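Local coordinates for Lmo2470 protein (Listeria monocytogenes EGD-e, PDB 5HL3) that interacts with afadin and facilitates crossing of the basement membrane, as an internalin with leucine-rich repeats that binds calcium, at residues Q263-Q276 / G349-N361. Sequence-based numbering, arbitrary orientation. Where two conformers were deposited one is given.
Sequences QSQNGELPDQTINQ and GGVCSYDWNVTIN. With CA (calcium ion), chain H.
One side of the Y354 ring, CD2 and CE2, packs obliquely against G267, and this pair shows how a parallel strand pairing is shaped by its bumps and hollows. Strand 265-274 is an outermost strand of the mixed sheet in the domain that follows the leucine-rich repeats of this internalin, and it runs parallel to the C-terminal strand 350-360. G267 supplies the hollow: with no side chain on the face that carries Q265, C352, Y354, V358 and I360, it lets Y354 CD2 settle 3.4 Å from G267 CA. At the ring's far end Y354 OH lies 3.2 Å from Q265 CG; beyond the pair, Y354 OH is hydrogen-bonded to L249 O of the repeat region. L269 fills the next gap, its CD1 resting in the corner formed by Y354 CB and W356 CE3, at 4.0 Å from each. W356 carries CG between its backbone N and carbonyl carbon (chi1 73°), which sets the indole beside L269 and P270.

Around P270 the register slips by one residue. Water 4 spans the break, donating to L269 O and D271 OD1 and accepting from N357 N. Regular pairing resumes at Q272, and I274 then drops CD1 against V358 CG1 while its CG1 meets I360 CG1, a compact aliphatic patch.

The other face, with N266, E268, T273, S353, D355 and T359, is polar. Water 2 accepts from N266 ND2 and also binds a calcium ion, to which D339 and three more waters contribute, with S353 OG at 2.4 Å and D355 OD1 at 2.3 Å from the metal.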
loop_
_atom_site.group_PDB
_atom_site.type_symbol
_atom_site.label_atom_id
_atom_site.label_comp_id
_atom_site.label_asym_id
_atom_site.label_seq_id
_atom_site.Cartn_x
_atom_site.Cartn_y
_atom_site.Cartn_z
ATOM N N GLN A 263 -6.137 16.040 -6.463
ATOM C CA GLN A 263 -6.507 16.633 -7.753
ATOM C C GLN A 263 -7.836 16.091 -8.272
ATOM O O GLN A 263 -8.543 16.822 -8.994
ATOM C CB GLN A 263 -5.370 16.438 -8.788
ATOM C CG GLN A 263 -4.142 17.303 -8.500
ATOM C CD GLN A 263 -4.474 18.787 -8.596
ATOM O OE1 GLN A 263 -5.048 19.260 -9.590
ATOM N NE2 GLN A 263 -4.122 19.521 -7.573
ATOM N N SER A 264 -8.164 14.839 -7.926
ATOM C CA SER A 264 -9.453 14.232 -8.254
ATOM C C SER A 264 -10.145 13.747 -6.995
ATOM O O SER A 264 -9.499 13.298 -6.028
ATOM C CB SER A 264 -9.282 13.060 -9.210
ATOM O OG SER A 264 -8.868 13.520 -10.481
ATOM N N GLN A 265 -11.462 13.867 -7.000
ATOM C CA GLN A 265 -12.291 13.456 -5.854
ATOM C C GLN A 265 -13.714 13.348 -6.328
ATOM O O GLN A 265 -14.095 14.035 -7.265
ATOM C CB GLN A 265 -12.160 14.503 -4.723
ATOM C CG GLN A 265 -12.482 14.040 -3.302
ATOM C CD GLN A 265 -11.427 13.197 -2.583
ATOM O OE1 GLN A 265 -11.672 12.741 -1.466
ATOM N NE2 GLN A 265 -10.267 13.025 -3.183
ATOM N N ASN A 266 -14.483 12.499 -5.697
ATOM C CA ASN A 266 -15.888 12.343 -6.009
ATOM C C ASN A 266 -16.680 12.403 -4.706
ATOM O O ASN A 266 -16.113 12.442 -3.600
ATOM C CB ASN A 266 -16.121 11.062 -6.789
ATOM C CG ASN A 266 -15.439 11.071 -8.130
ATOM O OD1 ASN A 266 -14.244 10.821 -8.246
ATOM N ND2 ASN A 266 -16.179 11.435 -9.158
ATOM N N GLY A 267 -17.981 12.622 -4.785
ATOM C CA GLY A 267 -18.758 12.598 -3.581
ATOM C C GLY A 267 -20.226 12.713 -3.832
ATOM O O GLY A 267 -20.658 12.982 -4.956
ATOM N N GLU A 268 -20.976 12.500 -2.766
ATOM C CA GLU A 268 -22.436 12.582 -2.780
ATOM C C GLU A 268 -22.850 13.641 -1.776
ATOM O O GLU A 268 -22.351 13.665 -0.630
ATOM C CB GLU A 268 -23.060 11.240 -2.378
ATOM C CG GLU A 268 -22.663 10.035 -3.219
ATOM C CD GLU A 268 -23.174 10.023 -4.666
ATOM O OE1 GLU A 268 -24.377 10.287 -4.935
ATOM O OE2 GLU A 268 -22.383 9.633 -5.542
ATOM N N LEU A 269 -23.739 14.527 -2.207
ATOM C CA LEU A 269 -24.274 15.577 -1.339
ATOM C C LEU A 269 -25.713 15.229 -0.910
ATOM O O LEU A 269 -26.317 14.294 -1.442
ATOM C CB LEU A 269 -24.176 16.950 -2.020
ATOM C CG LEU A 269 -22.825 17.254 -2.649
ATOM C CD1 LEU A 269 -22.825 18.626 -3.280
ATOM C CD2 LEU A 269 -21.730 17.126 -1.606
ATOM N N PRO A 270 -26.273 15.974 0.053
ATOM C CA PRO A 270 -27.607 15.604 0.526
ATOM C C PRO A 270 -28.735 15.759 -0.503
ATOM O O PRO A 270 -28.683 16.621 -1.385
ATOM C CB PRO A 270 -27.823 16.583 1.712
ATOM C CG PRO A 270 -26.437 16.901 2.168
ATOM C CD PRO A 270 -25.686 17.044 0.883
ATOM N N ASP A 271 -29.739 14.894 -0.391
ATOM C CA ASP A 271 -30.954 15.040 -1.190
ATOM C C ASP A 271 -31.582 16.410 -0.896
ATOM O O ASP A 271 -31.555 16.873 0.239
ATOM C CB ASP A 271 -32.007 13.970 -0.831
ATOM C CG ASP A 271 -31.559 12.544 -1.085
ATOM O OD1 ASP A 271 -30.676 12.294 -1.920
ATOM O OD2 ASP A 271 -32.103 11.654 -0.394
ATOM N N GLN A 272 -32.180 17.012 -1.909
ATOM C CA GLN A 272 -32.970 18.219 -1.706
ATOM C C GLN A 272 -34.325 18.120 -2.380
ATOM O O GLN A 272 -34.481 17.448 -3.386
ATOM C CB GLN A 272 -32.250 19.443 -2.247
ATOM C CG GLN A 272 -30.985 19.785 -1.509
ATOM C CD GLN A 272 -30.494 21.183 -1.862
ATOM O OE1 GLN A 272 -31.287 22.133 -1.926
ATOM N NE2 GLN A 272 -29.195 21.317 -2.100
ATOM N N THR A 273 -35.295 18.810 -1.790
ATOM C CA THR A 273 -36.635 18.978 -2.348
ATOM C C THR A 273 -36.867 20.485 -2.529
ATOM O O THR A 273 -36.706 21.250 -1.570
ATOM C CB THR A 273 -37.706 18.356 -1.437
ATOM O OG1 THR A 273 -37.433 16.953 -1.309
ATOM C CG2 THR A 273 -39.105 18.573 -2.010
ATOM N N ILE A 274 -37.187 20.911 -3.751
ATOM C CA ILE A 274 -37.414 22.317 -4.044
ATOM C C ILE A 274 -38.698 22.462 -4.838
ATOM O O ILE A 274 -39.272 21.481 -5.316
ATOM C CB ILE A 274 -36.227 22.936 -4.844
ATOM C CG1 ILE A 274 -36.169 22.383 -6.279
ATOM C CG2 ILE A 274 -34.917 22.712 -4.115
ATOM C CD1 ILE A 274 -34.992 22.864 -7.105
ATOM N N ASN A 275 -39.157 23.693 -4.980
ATOM C CA ASN A 275 -40.357 23.959 -5.765
ATOM C C ASN A 275 -39.969 24.369 -7.159
ATOM O O ASN A 275 -38.910 24.947 -7.372
ATOM C CB ASN A 275 -41.190 25.051 -5.104
ATOM C CG ASN A 275 -41.731 24.617 -3.760
ATOM O OD1 ASN A 275 -42.342 23.553 -3.635
ATOM N ND2 ASN A 275 -41.481 25.424 -2.734
ATOM N N GLN A 276 -40.828 24.038 -8.107
ATOM C CA GLN A 276 -40.633 24.405 -9.505
ATOM C C GLN A 276 -40.380 25.915 -9.580
ATOM O O GLN A 276 -41.119 26.698 -8.983
ATOM C CB GLN A 276 -41.888 24.020 -10.317
ATOM C CG GLN A 276 -41.659 23.935 -11.816
ATOM C CD GLN A 276 -41.472 25.282 -12.489
ATOM O OE1 GLN A 276 -42.194 26.258 -12.204
ATOM N NE2 GLN A 276 -40.529 25.339 -13.427
ATOM N N GLY A 349 -7.281 13.930 -17.431
ATOM C CA GLY A 349 -8.492 13.196 -17.019
ATOM C C GLY A 349 -8.934 13.471 -15.575
ATOM O O GLY A 349 -9.941 12.926 -15.132
ATOM N N GLY A 350 -8.232 14.336 -14.849
ATOM C CA GLY A 350 -8.649 14.647 -13.483
ATOM C C GLY A 350 -9.903 15.501 -13.400
ATOM O O GLY A 350 -10.159 16.322 -14.280
ATOM N N VAL A 351 -10.648 15.339 -12.321
ATOM C CA VAL A 351 -11.810 16.179 -12.033
ATOM C C VAL A 351 -12.262 15.929 -10.602
ATOM O O VAL A 351 -12.055 14.852 -10.063
ATOM C CB VAL A 351 -12.987 15.920 -13.022
ATOM C CG1 VAL A 351 -13.556 14.534 -12.853
ATOM C CG2 VAL A 351 -14.081 16.963 -12.876
ATOM N N CYS A 352 -12.870 16.953 -9.997
ATOM C CA CYS A 352 -13.565 16.844 -8.724
ATOM C C CYS A 352 -15.056 16.962 -9.021
ATOM O O CYS A 352 -15.484 17.971 -9.566
ATOM C CB CYS A 352 -13.095 17.907 -7.736
ATOM S SG CYS A 352 -11.392 17.678 -7.155
ATOM N N SER A 353 -15.837 15.923 -8.716
ATOM C CA SER A 353 -17.245 15.859 -9.150
ATOM C C SER A 353 -18.143 15.355 -8.046
ATOM O O SER A 353 -17.861 14.340 -7.424
ATOM C CB SER A 353 -17.345 14.896 -10.341
ATOM O OG SER A 353 -18.701 14.664 -10.722
ATOM N N TYR A 354 -19.220 16.095 -7.792
ATOM C CA TYR A 354 -20.145 15.843 -6.683
ATOM C C TYR A 354 -21.561 15.748 -7.198
ATOM O O TYR A 354 -22.037 16.662 -7.859
ATOM C CB TYR A 354 -19.992 16.932 -5.605
ATOM C CG TYR A 354 -18.632 16.823 -4.963
ATOM C CD1 TYR A 354 -17.511 17.400 -5.548
ATOM C CD2 TYR A 354 -18.454 16.008 -3.855
ATOM C CE1 TYR A 354 -16.254 17.201 -4.996
ATOM C CE2 TYR A 354 -17.202 15.836 -3.285
ATOM C CZ TYR A 354 -16.114 16.403 -3.879
ATOM O OH TYR A 354 -14.831 16.185 -3.365
ATOM N N ASP A 355 -22.255 14.693 -6.792
ATOM C CA ASP A 355 -23.591 14.384 -7.274
ATOM C C ASP A 355 -24.619 14.493 -6.162
ATOM O O ASP A 355 -24.301 14.202 -5.008
ATOM C CB ASP A 355 -23.633 12.932 -7.736
ATOM C CG ASP A 355 -22.662 12.616 -8.819
ATOM O OD1 ASP A 355 -22.050 13.515 -9.416
ATOM O OD2 ASP A 355 -22.536 11.413 -9.073
ATOM N N TRP A 356 -25.870 14.786 -6.512
ATOM C CA TRP A 356 -26.969 14.708 -5.532
ATOM C C TRP A 356 -28.275 14.617 -6.269
ATOM O O TRP A 356 -28.364 14.946 -7.446
ATOM C CB TRP A 356 -26.945 15.876 -4.519
ATOM C CG TRP A 356 -27.367 17.230 -5.043
ATOM C CD1 TRP A 356 -28.559 17.852 -4.808
ATOM C CD2 TRP A 356 -26.587 18.158 -5.826
ATOM N NE1 TRP A 356 -28.586 19.084 -5.407
ATOM C CE2 TRP A 356 -27.388 19.289 -6.039
ATOM C CE3 TRP A 356 -25.313 18.130 -6.381
ATOM C CZ2 TRP A 356 -26.960 20.374 -6.776
ATOM C CZ3 TRP A 356 -24.886 19.235 -7.110
ATOM C CH2 TRP A 356 -25.723 20.325 -7.315
ATOM N N ASN A 357 -29.283 14.161 -5.553
ATOM C CA ASN A 357 -30.637 14.010 -6.104
ATOM C C ASN A 357 -31.537 15.138 -5.665
ATOM O O ASN A 357 -31.522 15.556 -4.511
ATOM C CB ASN A 357 -31.249 12.667 -5.671
ATOM C CG ASN A 357 -30.560 11.475 -6.289
ATOM O OD1 ASN A 357 -29.917 11.590 -7.340
ATOM N ND2 ASN A 357 -30.655 10.318 -5.630
ATOM N N VAL A 358 -32.332 15.633 -6.607
ATOM C CA VAL A 358 -33.254 16.728 -6.353
ATOM C C VAL A 358 -34.663 16.312 -6.774
ATOM O O VAL A 358 -34.860 15.783 -7.880
ATOM C CB VAL A 358 -32.866 18.004 -7.146
ATOM C CG1 VAL A 358 -33.833 19.150 -6.905
ATOM C CG2 VAL A 358 -31.450 18.428 -6.780
ATOM N N THR A 359 -35.624 16.540 -5.871
ATOM C CA THR A 359 -37.035 16.383 -6.156
ATOM C C THR A 359 -37.571 17.802 -6.383
ATOM O O THR A 359 -37.452 18.671 -5.521
ATOM C CB THR A 359 -37.797 15.713 -4.986
ATOM O OG1 THR A 359 -37.215 14.428 -4.686
ATOM C CG2 THR A 359 -39.310 15.554 -5.327
ATOM N N ILE A 360 -38.150 18.036 -7.560
ATOM C CA ILE A 360 -38.808 19.311 -7.867
ATOM C C ILE A 360 -40.318 19.101 -7.845
ATOM O O ILE A 360 -40.854 18.295 -8.595
ATOM C CB ILE A 360 -38.367 19.881 -9.234
ATOM C CG1 ILE A 360 -36.841 19.986 -9.257
ATOM C CG2 ILE A 360 -39.037 21.226 -9.484
ATOM C CD1 ILE A 360 -36.242 20.713 -10.442
ATOM N N ASN A 361 -40.991 19.820 -6.962
ATOM C CA ASN A 361 -42.457 19.738 -6.864
ATOM C C ASN A 361 -43.158 20.879 -7.549
ATOM O O ASN A 361 -42.649 21.988 -7.596
ATOM C CB ASN A 361 -42.862 19.690 -5.400
ATOM C CG ASN A 361 -42.506 18.380 -4.758
ATOM O OD1 ASN A 361 -42.716 17.315 -5.349
ATOM N ND2 ASN A 361 -41.997 18.433 -3.540
ATOM O OXT ASN A 361 -44.293 20.710 -8.026
HETATM CA CA CA H . -20.433 13.056 -11.049
HETATM O O HOH W 1 -12.641 12.099 -10.502
HETATM O O HOH W 2 -19.048 12.217 -9.165
HETATM O O HOH W 3 -23.488 8.999 -7.661
HETATM O O HOH W 4 -28.380 13.189 -2.950
HETATM O O HOH W 5 -35.002 14.597 -3.166
HETATM O O HOH W 6 -41.739 20.952 -2.367
HETATM O O HOH W 7 -20.793 10.674 -11.087
HETATM O O HOH W 8 -19.036 12.584 -12.818
HETATM O O HOH W 9 -22.193 12.644 -12.675
#